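Local coordinates for protein muconate lactonizing enzyme (Corynebacterium glutamicum, PDB 3I4K) that belongs to the muconate lactonizing enzyme branch of the enolase superfamily and carries a magnesium ion in its barrel domain, at residues A85-L96 against V110-W118; G307-L315 against L330-I341. One frame throughout, in Å; residues are numbered along the deposited sequence.

Contact 1: residues A85-L96 against V110-W118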
ATOM      1  N   ALA A  85      -8.343  16.111  13.616  1.00 54.15           N
ATOM      2  CA  ALA A  85      -8.832  16.283  12.250  1.00 53.39           C
ATOM      3  C   ALA A  85      -8.910  14.921  11.565  1.00 52.78           C
ATOM      4  O   ALA A  85      -8.031  14.081  11.744  1.00 53.63           O
ATOM      5  CB  ALA A  85      -7.903  17.213  11.471  1.00 51.41           C
ATOM      6  N   VAL A  86      -9.960  14.705  10.781  1.00 51.98           N
ATOM      7  CA  VAL A  86     -10.135  13.440  10.082  1.00 50.21           C
ATOM      8  C   VAL A  86      -9.033  13.293   9.032  1.00 50.63           C
ATOM      9  O   VAL A  86      -8.784  12.195   8.527  1.00 50.70           O
ATOM     10  CB  VAL A  86     -11.526  13.367   9.399  1.00 49.57           C
ATOM     11  CG1 VAL A  86     -11.543  14.232   8.160  1.00 50.83           C
ATOM     12  CG2 VAL A  86     -11.873  11.922   9.050  1.00 50.66           C
ATOM     13  N   SER A  87      -8.374  14.405   8.717  1.00 48.47           N
ATOM     14  CA  SER A  87      -7.298  14.409   7.739  1.00 48.35           C
ATOM     15  C   SER A  87      -6.013  13.844   8.348  1.00 47.79           C
ATOM     16  O   SER A  87      -4.959  13.857   7.720  1.00 49.05           O
ATOM     17  CB  SER A  87      -7.057  15.832   7.211  1.00 47.14           C
ATOM     18  OG  SER A  87      -6.571  16.695   8.227  1.00 42.75           O
ATOM     19  N   GLU A  88      -6.110  13.361   9.583  1.00 48.79           N
ATOM     20  CA  GLU A  88      -4.978  12.747  10.280  1.00 48.37           C
ATOM     21  C   GLU A  88      -5.197  11.237  10.250  1.00 46.04           C
ATOM     22  O   GLU A  88      -4.561  10.490  10.989  1.00 46.41           O
ATOM     23  CB  GLU A  88      -4.924  13.193  11.739  1.00 49.46           C
ATOM     24  CG  GLU A  88      -4.402  14.589  11.968  1.00 53.46           C
ATOM     25  CD  GLU A  88      -4.440  14.971  13.431  1.00 53.92           C
ATOM     26  OE1 GLU A  88      -3.792  14.288  14.249  1.00 52.88           O
ATOM     27  OE2 GLU A  88      -5.128  15.958  13.762  1.00 59.58           O
ATOM     28  N   LEU A  89      -6.121  10.814   9.399  1.00 45.26           N
ATOM     29  CA  LEU A  89      -6.494   9.419   9.240  1.00 45.50           C
ATOM     30  C   LEU A  89      -5.352   8.433   9.535  1.00 46.56           C
ATOM     31  O   LEU A  89      -5.380   7.732  10.555  1.00 46.54           O
ATOM     32  CB  LEU A  89      -7.048   9.219   7.821  1.00 45.47           C
ATOM     33  CG  LEU A  89      -7.660   7.904   7.318  1.00 44.89           C
ATOM     34  CD1 LEU A  89      -7.725   6.844   8.405  1.00 44.07           C
ATOM     35  CD2 LEU A  89      -9.032   8.212   6.767  1.00 42.34           C
ATOM     36  N   ALA A  90      -4.347   8.393   8.666  1.00 44.19           N
ATOM     37  CA  ALA A  90      -3.225   7.472   8.856  1.00 45.28           C
ATOM     38  C   ALA A  90      -2.592   7.532  10.246  1.00 44.69           C
ATOM     39  O   ALA A  90      -2.266   6.495  10.823  1.00 44.63           O
ATOM     40  CB  ALA A  90      -2.163   7.711   7.792  1.00 45.78           C
ATOM     41  N   GLY A  91      -2.416   8.734  10.785  1.00 43.98           N
ATOM     42  CA  GLY A  91      -1.814   8.862  12.102  1.00 42.39           C
ATOM     43  C   GLY A  91      -2.701   8.322  13.212  1.00 43.10           C
ATOM     44  O   GLY A  91      -2.222   7.738  14.186  1.00 42.37           O
ATOM     45  N   ILE A  92      -4.006   8.519  13.064  1.00 43.73           N
ATOM     46  CA  ILE A  92      -4.956   8.049  14.059  1.00 43.14           C
ATOM     47  C   ILE A  92      -4.970   6.524  14.060  1.00 44.35           C
ATOM     48  O   ILE A  92      -4.918   5.901  15.122  1.00 43.58           O
ATOM     49  CB  ILE A  92      -6.362   8.612  13.768  1.00 44.63           C
ATOM     50  CG1 ILE A  92      -6.338  10.139  13.937  1.00 44.69           C
ATOM     51  CG2 ILE A  92      -7.386   7.981  14.693  1.00 43.80           C
ATOM     52  CD1 ILE A  92      -7.609  10.828  13.523  1.00 46.73           C
HETATM   53  N   MSE A  93      -5.018   5.923  12.870  1.00 44.42           N
HETATM   54  CA  MSE A  93      -5.019   4.465  12.770  1.00 44.92           C
HETATM   55  C   MSE A  93      -3.782   3.907  13.462  1.00 41.35           C
HETATM   56  O   MSE A  93      -3.844   2.881  14.134  1.00 39.65           O
HETATM   57  CB  MSE A  93      -5.051   4.021  11.303  1.00 46.31           C
HETATM   58  CG  MSE A  93      -6.337   4.385  10.576  1.00 50.53           C
HETATM   59 SE   MSE A  93      -7.935   3.683  11.448  1.00 57.37          SE
HETATM   60  CE  MSE A  93      -8.274   5.134  12.689  1.00 60.67           C
ATOM     61  N   ALA A  94      -2.659   4.598  13.311  1.00 42.13           N
ATOM     62  CA  ALA A  94      -1.422   4.160  13.947  1.00 41.47           C
ATOM     63  C   ALA A  94      -1.542   4.266  15.465  1.00 42.76           C
ATOM     64  O   ALA A  94      -1.038   3.412  16.189  1.00 42.04           O
ATOM     65  CB  ALA A  94      -0.248   4.994  13.456  1.00 42.02           C
ATOM     66  N   ASP A  95      -2.217   5.305  15.955  1.00 42.20           N
ATOM     67  CA  ASP A  95      -2.364   5.456  17.393  1.00 42.88           C
ATOM     68  C   ASP A  95      -3.354   4.464  17.995  1.00 41.98           C
ATOM     69  O   ASP A  95      -3.306   4.203  19.191  1.00 41.76           O
ATOM     70  CB  ASP A  95      -2.783   6.885  17.756  1.00 44.43           C
ATOM     71  CG  ASP A  95      -1.701   7.902  17.448  1.00 46.73           C
ATOM     72  OD1 ASP A  95      -0.512   7.610  17.699  1.00 47.43           O
ATOM     73  OD2 ASP A  95      -2.038   8.999  16.963  1.00 48.23           O
ATOM     74  N   LEU A  96      -4.256   3.918  17.183  1.00 41.14           N
ATOM     75  CA  LEU A  96      -5.208   2.952  17.712  1.00 42.54           C
ATOM     76  C   LEU A  96      -4.464   1.740  18.274  1.00 43.65           C
ATOM     77  O   LEU A  96      -4.864   1.174  19.291  1.00 43.13           O
ATOM     78  CB  LEU A  96      -6.189   2.496  16.631  1.00 42.04           C
ATOM     79  CG  LEU A  96      -7.072   3.565  15.983  1.00 44.13           C
ATOM     80  CD1 LEU A  96      -8.187   2.880  15.195  1.00 39.32           C
ATOM     81  CD2 LEU A  96      -7.663   4.481  17.064  1.00 43.78           C
ATOM     82  N   VAL A 110     -13.916   2.029  12.192  1.00 40.67           N
ATOM     83  CA  VAL A 110     -13.391   3.362  12.470  1.00 41.72           C
ATOM     84  C   VAL A 110     -12.679   3.917  11.230  1.00 41.18           C
ATOM     85  O   VAL A 110     -12.842   5.086  10.868  1.00 37.34           O
ATOM     86  CB  VAL A 110     -12.400   3.344  13.655  1.00 42.59           C
ATOM     87  CG1 VAL A 110     -11.889   4.757  13.929  1.00 42.76           C
ATOM     88  CG2 VAL A 110     -13.076   2.778  14.893  1.00 43.57           C
ATOM     89  N   ASP A 111     -11.903   3.062  10.576  1.00 40.75           N
ATOM     90  CA  ASP A 111     -11.180   3.453   9.373  1.00 41.05           C
ATOM     91  C   ASP A 111     -12.145   3.907   8.272  1.00 41.22           C
ATOM     92  O   ASP A 111     -12.006   5.000   7.733  1.00 38.66           O
ATOM     93  CB  ASP A 111     -10.320   2.272   8.889  1.00 41.08           C
ATOM     94  CG  ASP A 111      -9.695   2.510   7.522  1.00 39.86           C
ATOM     95  OD1 ASP A 111     -10.447   2.569   6.528  1.00 39.68           O
ATOM     96  OD2 ASP A 111      -8.451   2.625   7.441  1.00 41.89           O
ATOM     97  N   VAL A 112     -13.122   3.068   7.942  1.00 41.76           N
ATOM     98  CA  VAL A 112     -14.081   3.398   6.893  1.00 43.68           C
ATOM     99  C   VAL A 112     -14.904   4.646   7.209  1.00 44.73           C
ATOM    100  O   VAL A 112     -15.157   5.461   6.327  1.00 44.61           O
ATOM    101  CB  VAL A 112     -15.034   2.225   6.621  1.00 42.71           C
ATOM    102  CG1 VAL A 112     -16.144   2.659   5.670  1.00 43.31           C
ATOM    103  CG2 VAL A 112     -14.256   1.071   6.003  1.00 43.08           C
ATOM    104  N   ALA A 113     -15.319   4.792   8.465  1.00 46.53           N
ATOM    105  CA  ALA A 113     -16.099   5.958   8.876  1.00 47.85           C
ATOM    106  C   ALA A 113     -15.281   7.223   8.637  1.00 47.82           C
ATOM    107  O   ALA A 113     -15.805   8.222   8.154  1.00 49.18           O
ATOM    108  CB  ALA A 113     -16.485   5.849  10.351  1.00 45.77           C
HETATM  109  N   MSE A 114     -13.995   7.172   8.968  1.00 48.39           N
HETATM  110  CA  MSE A 114     -13.120   8.319   8.776  1.00 49.17           C
HETATM  111  C   MSE A 114     -12.913   8.644   7.301  1.00 49.01           C
HETATM  112  O   MSE A 114     -12.862   9.814   6.915  1.00 48.64           O
HETATM  113  CB  MSE A 114     -11.777   8.083   9.462  1.00 50.79           C
HETATM  114  CG  MSE A 114     -11.872   8.186  10.968  1.00 53.54           C
HETATM  115 SE   MSE A 114     -10.161   8.468  11.792  1.00 62.49          SE
HETATM  116  CE  MSE A 114      -9.584   9.997  10.766  1.00 58.87           C
ATOM    117  N   HIS A 115     -12.801   7.610   6.478  1.00 48.51           N
ATOM    118  CA  HIS A 115     -12.618   7.801   5.050  1.00 48.57           C
ATOM    119  C   HIS A 115     -13.864   8.453   4.467  1.00 50.05           C
ATOM    120  O   HIS A 115     -13.770   9.383   3.666  1.00 48.19           O
ATOM    121  CB  HIS A 115     -12.362   6.460   4.359  1.00 48.87           C
ATOM    122  CG  HIS A 115     -10.922   6.040   4.365  1.00 50.64           C
ATOM    123  ND1 HIS A 115     -10.032   6.420   3.383  1.00 50.13           N
ATOM    124  CD2 HIS A 115     -10.217   5.288   5.242  1.00 50.18           C
ATOM    125  CE1 HIS A 115      -8.840   5.920   3.656  1.00 49.64           C
ATOM    126  NE2 HIS A 115      -8.925   5.230   4.780  1.00 51.98           N
ATOM    127  N   ASP A 116     -15.030   7.960   4.870  1.00 49.74           N
ATOM    128  CA  ASP A 116     -16.294   8.506   4.384  1.00 51.05           C
ATOM    129  C   ASP A 116     -16.403   9.992   4.758  1.00 50.12           C
ATOM    130  O   ASP A 116     -16.575  10.847   3.894  1.00 49.56           O
ATOM    131  CB  ASP A 116     -17.463   7.698   4.976  1.00 50.97           C
ATOM    132  CG  ASP A 116     -18.790   7.951   4.263  1.00 51.68           C
ATOM    133  OD1 ASP A 116     -18.798   8.169   3.030  1.00 48.85           O
ATOM    134  OD2 ASP A 116     -19.837   7.898   4.943  1.00 54.03           O
ATOM    135  N   ALA A 117     -16.271  10.291   6.047  1.00 50.70           N
ATOM    136  CA  ALA A 117     -16.355  11.662   6.538  1.00 51.71           C
ATOM    137  C   ALA A 117     -15.403  12.612   5.809  1.00 52.02           C
ATOM    138  O   ALA A 117     -15.751  13.761   5.531  1.00 51.21           O
ATOM    139  CB  ALA A 117     -16.070  11.690   8.041  1.00 51.51           C
ATOM    140  N   TRP A 118     -14.206  12.126   5.499  1.00 51.72           N
ATOM    141  CA  TRP A 118     -13.197  12.931   4.812  1.00 51.92           C
ATOM    142  C   TRP A 118     -13.501  13.105   3.317  1.00 51.36           C
ATOM    143  O   TRP A 118     -13.421  14.214   2.783  1.00 50.72           O
ATOM    144  CB  TRP A 118     -11.820  12.287   5.007  1.00 53.97           C
ATOM    145  CG  TRP A 118     -10.647  13.201   4.779  1.00 57.67           C
ATOM    146  CD1 TRP A 118     -10.665  14.565   4.696  1.00 58.80           C
ATOM    147  CD2 TRP A 118      -9.273  12.812   4.670  1.00 58.97           C
ATOM    148  NE1 TRP A 118      -9.388  15.050   4.546  1.00 58.64           N
ATOM    149  CE2 TRP A 118      -8.513  13.995   4.528  1.00 58.93           C
ATOM    150  CE3 TRP A 118      -8.609  11.577   4.682  1.00 58.03           C
ATOM    151  CZ2 TRP A 118      -7.122  13.980   4.396  1.00 59.19           C
ATOM    152  CZ3 TRP A 118      -7.227  11.562   4.552  1.00 58.04           C
ATOM    153  CH2 TRP A 118      -6.498  12.757   4.412  1.00 59.41           C
TER

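Contact 2: residues G307-L315 against L330-I341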
ATOM      1  N   GLY A 307     -23.190  -5.016   5.035  1.00 41.59           N
ATOM      2  CA  GLY A 307     -24.454  -4.433   4.639  1.00 43.85           C
ATOM      3  C   GLY A 307     -24.132  -3.485   3.492  1.00 45.85           C
ATOM      4  O   GLY A 307     -23.043  -3.570   2.917  1.00 45.14           O
ATOM      5  N   PRO A 308     -25.041  -2.565   3.133  1.00 45.16           N
ATOM      6  CA  PRO A 308     -24.781  -1.627   2.034  1.00 44.86           C
ATOM      7  C   PRO A 308     -23.574  -0.720   2.256  1.00 43.17           C
ATOM      8  O   PRO A 308     -22.806  -0.474   1.331  1.00 45.06           O
ATOM      9  CB  PRO A 308     -26.092  -0.849   1.929  1.00 46.33           C
ATOM     10  CG  PRO A 308     -26.616  -0.885   3.346  1.00 47.84           C
ATOM     11  CD  PRO A 308     -26.368  -2.326   3.722  1.00 46.12           C
ATOM     12  N   ILE A 309     -23.404  -0.225   3.476  1.00 41.19           N
ATOM     13  CA  ILE A 309     -22.282   0.650   3.785  1.00 41.83           C
ATOM     14  C   ILE A 309     -20.951  -0.097   3.642  1.00 44.06           C
ATOM     15  O   ILE A 309     -20.045   0.357   2.945  1.00 41.84           O
ATOM     16  CB  ILE A 309     -22.400   1.218   5.226  1.00 41.03           C
ATOM     17  CG1 ILE A 309     -23.452   2.335   5.261  1.00 43.70           C
ATOM     18  CG2 ILE A 309     -21.067   1.754   5.700  1.00 40.84           C
ATOM     19  CD1 ILE A 309     -23.126   3.524   4.361  1.00 42.80           C
ATOM     20  N   GLY A 310     -20.848  -1.248   4.302  1.00 43.43           N
ATOM     21  CA  GLY A 310     -19.621  -2.019   4.242  1.00 43.70           C
ATOM     22  C   GLY A 310     -19.271  -2.467   2.840  1.00 42.69           C
ATOM     23  O   GLY A 310     -18.100  -2.448   2.445  1.00 44.18           O
ATOM     24  N   THR A 311     -20.289  -2.876   2.091  1.00 40.68           N
ATOM     25  CA  THR A 311     -20.109  -3.338   0.725  1.00 40.72           C
ATOM     26  C   THR A 311     -19.641  -2.195  -0.175  1.00 42.07           C
ATOM     27  O   THR A 311     -18.846  -2.399  -1.090  1.00 39.94           O
ATOM     28  CB  THR A 311     -21.423  -3.912   0.180  1.00 41.74           C
ATOM     29  OG1 THR A 311     -21.807  -5.053   0.966  1.00 42.61           O
ATOM     30  CG2 THR A 311     -21.274  -4.314  -1.279  1.00 40.50           C
ATOM     31  N   ALA A 312     -20.140  -0.993   0.097  1.00 42.46           N
ATOM     32  CA  ALA A 312     -19.776   0.184  -0.682  1.00 43.14           C
ATOM     33  C   ALA A 312     -18.325   0.575  -0.391  1.00 43.34           C
ATOM     34  O   ALA A 312     -17.610   1.060  -1.266  1.00 42.37           O
ATOM     35  CB  ALA A 312     -20.710   1.341  -0.342  1.00 43.59           C
ATOM     36  N   ALA A 313     -17.898   0.373   0.849  1.00 43.68           N
ATOM     37  CA  ALA A 313     -16.531   0.702   1.214  1.00 44.00           C
ATOM     38  C   ALA A 313     -15.609  -0.256   0.468  1.00 43.40           C
ATOM     39  O   ALA A 313     -14.551   0.142  -0.021  1.00 42.93           O
ATOM     40  CB  ALA A 313     -16.340   0.573   2.720  1.00 42.75           C
ATOM     41  N   SER A 314     -16.027  -1.515   0.359  1.00 42.92           N
ATOM     42  CA  SER A 314     -15.220  -2.511  -0.341  1.00 42.66           C
ATOM     43  C   SER A 314     -15.230  -2.334  -1.858  1.00 42.74           C
ATOM     44  O   SER A 314     -14.271  -2.716  -2.534  1.00 44.85           O
ATOM     45  CB  SER A 314     -15.670  -3.929   0.030  1.00 39.95           C
ATOM     46  OG  SER A 314     -15.258  -4.253   1.352  1.00 38.10           O
ATOM     47  N   LEU A 315     -16.303  -1.769  -2.402  1.00 41.91           N
ATOM     48  CA  LEU A 315     -16.371  -1.550  -3.845  1.00 40.92           C
ATOM     49  C   LEU A 315     -15.480  -0.362  -4.230  1.00 39.98           C
ATOM     50  O   LEU A 315     -14.904  -0.327  -5.321  1.00 39.37           O
ATOM     51  CB  LEU A 315     -17.820  -1.308  -4.287  1.00 40.50           C
ATOM     52  CG  LEU A 315     -18.728  -2.541  -4.344  1.00 41.67           C
ATOM     53  CD1 LEU A 315     -20.172  -2.102  -4.491  1.00 42.05           C
ATOM     54  CD2 LEU A 315     -18.331  -3.440  -5.511  1.00 38.68           C
ATOM     55  N   LEU A 330     -19.005  -9.411  -3.626  1.00 37.57           N
ATOM     56  CA  LEU A 330     -19.642  -8.323  -2.888  1.00 38.37           C
ATOM     57  C   LEU A 330     -21.135  -8.253  -3.200  1.00 39.83           C
ATOM     58  O   LEU A 330     -21.604  -7.327  -3.866  1.00 37.17           O
ATOM     59  CB  LEU A 330     -18.952  -6.997  -3.228  1.00 36.62           C
ATOM     60  CG  LEU A 330     -17.502  -6.899  -2.745  1.00 34.95           C
ATOM     61  CD1 LEU A 330     -16.878  -5.604  -3.235  1.00 33.94           C
ATOM     62  CD2 LEU A 330     -17.458  -6.959  -1.222  1.00 32.09           C
ATOM     63  N   PHE A 331     -21.862  -9.250  -2.694  1.00 40.76           N
ATOM     64  CA  PHE A 331     -23.297  -9.395  -2.899  1.00 40.04           C
ATOM     65  C   PHE A 331     -24.085  -9.181  -1.610  1.00 42.58           C
ATOM     66  O   PHE A 331     -25.310  -9.298  -1.600  1.00 42.23           O
ATOM     67  CB  PHE A 331     -23.579 -10.796  -3.426  1.00 40.56           C
ATOM     68  CG  PHE A 331     -23.193 -11.893  -2.467  1.00 41.76           C
ATOM     69  CD1 PHE A 331     -24.011 -12.221  -1.390  1.00 42.95           C
ATOM     70  CD2 PHE A 331     -21.993 -12.584  -2.628  1.00 43.49           C
ATOM     71  CE1 PHE A 331     -23.644 -13.225  -0.484  1.00 42.69           C
ATOM     72  CE2 PHE A 331     -21.614 -13.586  -1.729  1.00 43.64           C
ATOM     73  CZ  PHE A 331     -22.439 -13.906  -0.658  1.00 43.02           C
ATOM     74  N   GLY A 332     -23.376  -8.880  -0.527  1.00 43.57           N
ATOM     75  CA  GLY A 332     -24.014  -8.666   0.761  1.00 44.32           C
ATOM     76  C   GLY A 332     -25.403  -8.049   0.688  1.00 46.05           C
ATOM     77  O   GLY A 332     -26.383  -8.676   1.111  1.00 43.52           O
ATOM     78  N   PRO A 333     -25.518  -6.818   0.150  1.00 46.40           N
ATOM     79  CA  PRO A 333     -26.787  -6.098   0.014  1.00 47.28           C
ATOM     80  C   PRO A 333     -27.940  -6.949  -0.516  1.00 48.04           C
ATOM     81  O   PRO A 333     -29.080  -6.796  -0.074  1.00 48.14           O
ATOM     82  CB  PRO A 333     -26.426  -4.950  -0.924  1.00 47.51           C
ATOM     83  CG  PRO A 333     -25.008  -4.648  -0.520  1.00 47.13           C
ATOM     84  CD  PRO A 333     -24.411  -6.033  -0.427  1.00 45.81           C
ATOM     85  N   GLN A 334     -27.640  -7.842  -1.454  1.00 48.51           N
ATOM     86  CA  GLN A 334     -28.658  -8.707  -2.038  1.00 49.77           C
ATOM     87  C   GLN A 334     -29.189  -9.765  -1.077  1.00 52.36           C
ATOM     88  O   GLN A 334     -30.344 -10.181  -1.181  1.00 53.47           O
ATOM     89  CB  GLN A 334     -28.114  -9.399  -3.286  1.00 49.37           C
ATOM     90  CG  GLN A 334     -27.815  -8.460  -4.437  1.00 49.02           C
ATOM     91  CD  GLN A 334     -27.579  -9.203  -5.738  1.00 50.84           C
ATOM     92  OE1 GLN A 334     -26.665 -10.030  -5.844  1.00 51.58           O
ATOM     93  NE2 GLN A 334     -28.408  -8.918  -6.737  1.00 50.38           N
ATOM     94  N   LEU A 335     -28.348 -10.199  -0.145  1.00 53.95           N
ATOM     95  CA  LEU A 335     -28.734 -11.220   0.823  1.00 54.36           C
ATOM     96  C   LEU A 335     -29.688 -10.653   1.868  1.00 55.89           C
ATOM     97  O   LEU A 335     -30.458 -11.389   2.490  1.00 57.19           O
ATOM     98  CB  LEU A 335     -27.488 -11.786   1.507  1.00 53.21           C
ATOM     99  CG  LEU A 335     -27.670 -13.055   2.334  1.00 52.01           C
ATOM    100  CD1 LEU A 335     -28.132 -14.178   1.429  1.00 51.76           C
ATOM    101  CD2 LEU A 335     -26.359 -13.423   3.012  1.00 50.59           C
ATOM    102  N   LEU A 336     -29.632  -9.341   2.063  1.00 56.73           N
ATOM    103  CA  LEU A 336     -30.499  -8.680   3.027  1.00 58.35           C
ATOM    104  C   LEU A 336     -31.915  -8.592   2.461  1.00 60.45           C
ATOM    105  O   LEU A 336     -32.106  -8.338   1.270  1.00 60.96           O
ATOM    106  CB  LEU A 336     -29.986  -7.272   3.317  1.00 57.80           C
ATOM    107  CG  LEU A 336     -28.543  -7.129   3.790  1.00 57.40           C
ATOM    108  CD1 LEU A 336     -28.179  -5.658   3.863  1.00 58.17           C
ATOM    109  CD2 LEU A 336     -28.377  -7.793   5.143  1.00 58.11           C
ATOM    110  N   LYS A 337     -32.908  -8.800   3.314  1.00 61.99           N
ATOM    111  CA  LYS A 337     -34.295  -8.731   2.872  1.00 63.22           C
ATOM    112  C   LYS A 337     -34.726  -7.262   2.803  1.00 62.81           C
ATOM    113  O   LYS A 337     -35.737  -6.923   2.188  1.00 62.19           O
ATOM    114  CB  LYS A 337     -35.186  -9.521   3.835  1.00 64.59           C
ATOM    115  CG  LYS A 337     -36.630  -9.667   3.389  1.00 66.37           C
ATOM    116  CD  LYS A 337     -37.398 -10.618   4.296  1.00 68.10           C
ATOM    117  CE  LYS A 337     -37.330 -10.182   5.755  1.00 70.58           C
ATOM    118  NZ  LYS A 337     -37.864  -8.800   5.973  1.00 71.20           N
ATOM    119  N   ASP A 338     -33.937  -6.395   3.428  1.00 62.12           N
ATOM    120  CA  ASP A 338     -34.215  -4.965   3.440  1.00 61.98           C
ATOM    121  C   ASP A 338     -32.900  -4.202   3.599  1.00 62.56           C
ATOM    122  O   ASP A 338     -31.867  -4.800   3.901  1.00 63.10           O
ATOM    123  CB  ASP A 338     -35.179  -4.634   4.581  1.00 61.57           C
ATOM    124  CG  ASP A 338     -35.618  -3.184   4.579  1.00 60.89           C
ATOM    125  OD1 ASP A 338     -35.836  -2.624   3.487  1.00 60.91           O
ATOM    126  OD2 ASP A 338     -35.764  -2.603   5.672  1.00 63.06           O
ATOM    127  N   THR A 339     -32.929  -2.890   3.390  1.00 61.62           N
ATOM    128  CA  THR A 339     -31.719  -2.091   3.512  1.00 62.44           C
ATOM    129  C   THR A 339     -31.909  -0.831   4.357  1.00 62.44           C
ATOM    130  O   THR A 339     -32.918  -0.678   5.045  1.00 62.68           O
ATOM    131  CB  THR A 339     -31.180  -1.706   2.107  1.00 61.98           C
ATOM    132  OG1 THR A 339     -30.169  -0.699   2.233  1.00 63.20           O
ATOM    133  CG2 THR A 339     -32.297  -1.198   1.221  1.00 61.38           C
ATOM    134  N   TYR A 340     -30.917   0.052   4.323  1.00 62.06           N
ATOM    135  CA  TYR A 340     -30.955   1.311   5.057  1.00 63.03           C
ATOM    136  C   TYR A 340     -29.981   2.257   4.379  1.00 62.84           C
ATOM    137  O   TYR A 340     -29.293   3.040   5.035  1.00 61.40           O
ATOM    138  CB  TYR A 340     -30.539   1.104   6.517  1.00 64.74           C
ATOM    139  CG  TYR A 340     -29.186   0.456   6.696  1.00 67.03           C
ATOM    140  CD1 TYR A 340     -28.977  -0.874   6.337  1.00 68.04           C
ATOM    141  CD2 TYR A 340     -28.112   1.171   7.226  1.00 68.17           C
ATOM    142  CE1 TYR A 340     -27.736  -1.477   6.501  1.00 70.09           C
ATOM    143  CE2 TYR A 340     -26.863   0.575   7.392  1.00 69.53           C
ATOM    144  CZ  TYR A 340     -26.686  -0.749   7.026  1.00 69.82           C
ATOM    145  OH  TYR A 340     -25.462  -1.352   7.180  1.00 71.70           O
ATOM    146  N   ILE A 341     -29.947   2.194   3.053  1.00 64.15           N
ATOM    147  CA  ILE A 341     -29.019   3.009   2.296  1.00 65.66           C
ATOM    148  C   ILE A 341     -29.611   3.990   1.274  1.00 66.55           C
ATOM    149  O   ILE A 341     -28.870   4.615   0.511  1.00 68.25           O
ATOM    150  CB  ILE A 341     -27.976   2.083   1.610  1.00 65.78           C
ATOM    151  CG1 ILE A 341     -26.595   2.714   1.718  1.00 66.68           C
ATOM    152  CG2 ILE A 341     -28.357   1.804   0.165  1.00 64.39           C
ATOM    153  CD1 ILE A 341     -26.173   2.994   3.146  1.00 67.87           C
TER
HETATM  154  O   HOH W   1     -21.022  -7.534   0.301  1.00 34.71           O

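Contact 1: residues A85-L96 against V110-W118
Leu89 is a knob set into the hole formed by Asp111, Met114, His115 and Trp118. Leu89 CD2 sits squarely over one face of the His115 imidazole, 3.6 Å from the ring centroid and 13° off the normal, a CH-pi contact. Leu89 CG lies anti to the backbone N (chi1 -174°), which sends the branch across to that ring. The return bump is selenomethionine Met114. Its chain bends at its end and tucks the methyl beside Val86 and Ile92: Met114 CE is 3.4 Å from Val86 CG2, a tight fit, and 3.5 Å from Ile92 CD1. The Val86 and Met114 side chains slide past each other in opposite directions, while Val86 CG1 rests 3.6 Å from Trp118 CD1. The six-membered ring of Trp118 takes Ser87 CA over one face, 3.6 Å from its centroid. Further along, selenomethionine Met93 lays its SE against Asp111 CB at 3.8 Å. Asp111 turns its carboxylate to the backbone N of Leu282. Helices 89-96 and 110-118 run nearly antiparallel, at 165°, a helix pair of the N-terminal domain of the enolase superfamily. Helix 66-81 packs on it through Leu81, strand 30-43 through Leu43 and helix 282-294 through Leu283; Gly131 of the second subunit packs on Leu89.

Contact 2: residues G307-L315 against L330-I341
Gly307, the N-cap of helix 308-315, meets Leu336 across the contact, with its CA 4.0 Å from Leu336 CD1. The helix belongs to the barrel-type C-terminal domain, and the chain from 330 to 341 packs along its start. Pro308 follows and takes the largest share of the contact. Its side chain and that of Tyr340 cross at about a right angle. Pro308 CG lies over one face of the Tyr340 ring, 3.8 Å from the centroid and 28° off the normal, a CH-pi contact. On its CB side the proline presses on Ile341, and Pro308 CB to Ile341 CB is a tight 3.5 Å. The Tyr340 hydroxyl is hydrogen-bonded to Glu52, which also takes the backbone N-H groups of Gly307 and Gly310. Next, Ile309 crosses Ile341 obliquely and brings CD1 to 3.3 Å from Ile341 CD1, again close. Two residues on, Thr311 points its side chain at CD and CG of Pro333, with Thr311 OG1 3.1 Å from Pro333 CD. Thr311 OG1 gives its proton to Gly307 O at 2.7 Å, from above the carbonyl plane. Gly307 O also accepts the backbone N-H of Thr311. Ser314 sets its CB against Leu330 CD2, while its OG bonds to Thr276. Leu315 ends the segment, its CD2 3.5 Å from Leu330 CD1 as the two leucines slide past each other.

No direct hydrogen bond joins the segments. A water bridges them instead, donating to Thr311 OG1 and accepting from Gly332 N at 2.8 Å. The contact is therefore mainly apolar, and Thr311 OG1, both donor and acceptor, ties its one polar bridge to the helix start.

Contact 1 lies in the N-terminal domain and contact 2 in the barrel-type C-terminal domain, the two-domain plan of the enolase superfamily. They follow one another along the chain, and their centres are 22 Å apart. They nevertheless touch: Val112 CG1 meets Ala313 CB at 3.6 Å. Helices 104-121 and 308-320 thus pack on each other and join the two domains. Strand 30-43 also borders both, touching Ala113 and Val86 in contact 1 and Ile309 and Tyr340 in contact 2. The magnesium ion is held by Asp200, Glu226 and Asp251. The Leu330 side chain in contact 2 is about 12 Å from it, so that contact does not itself form the metal site.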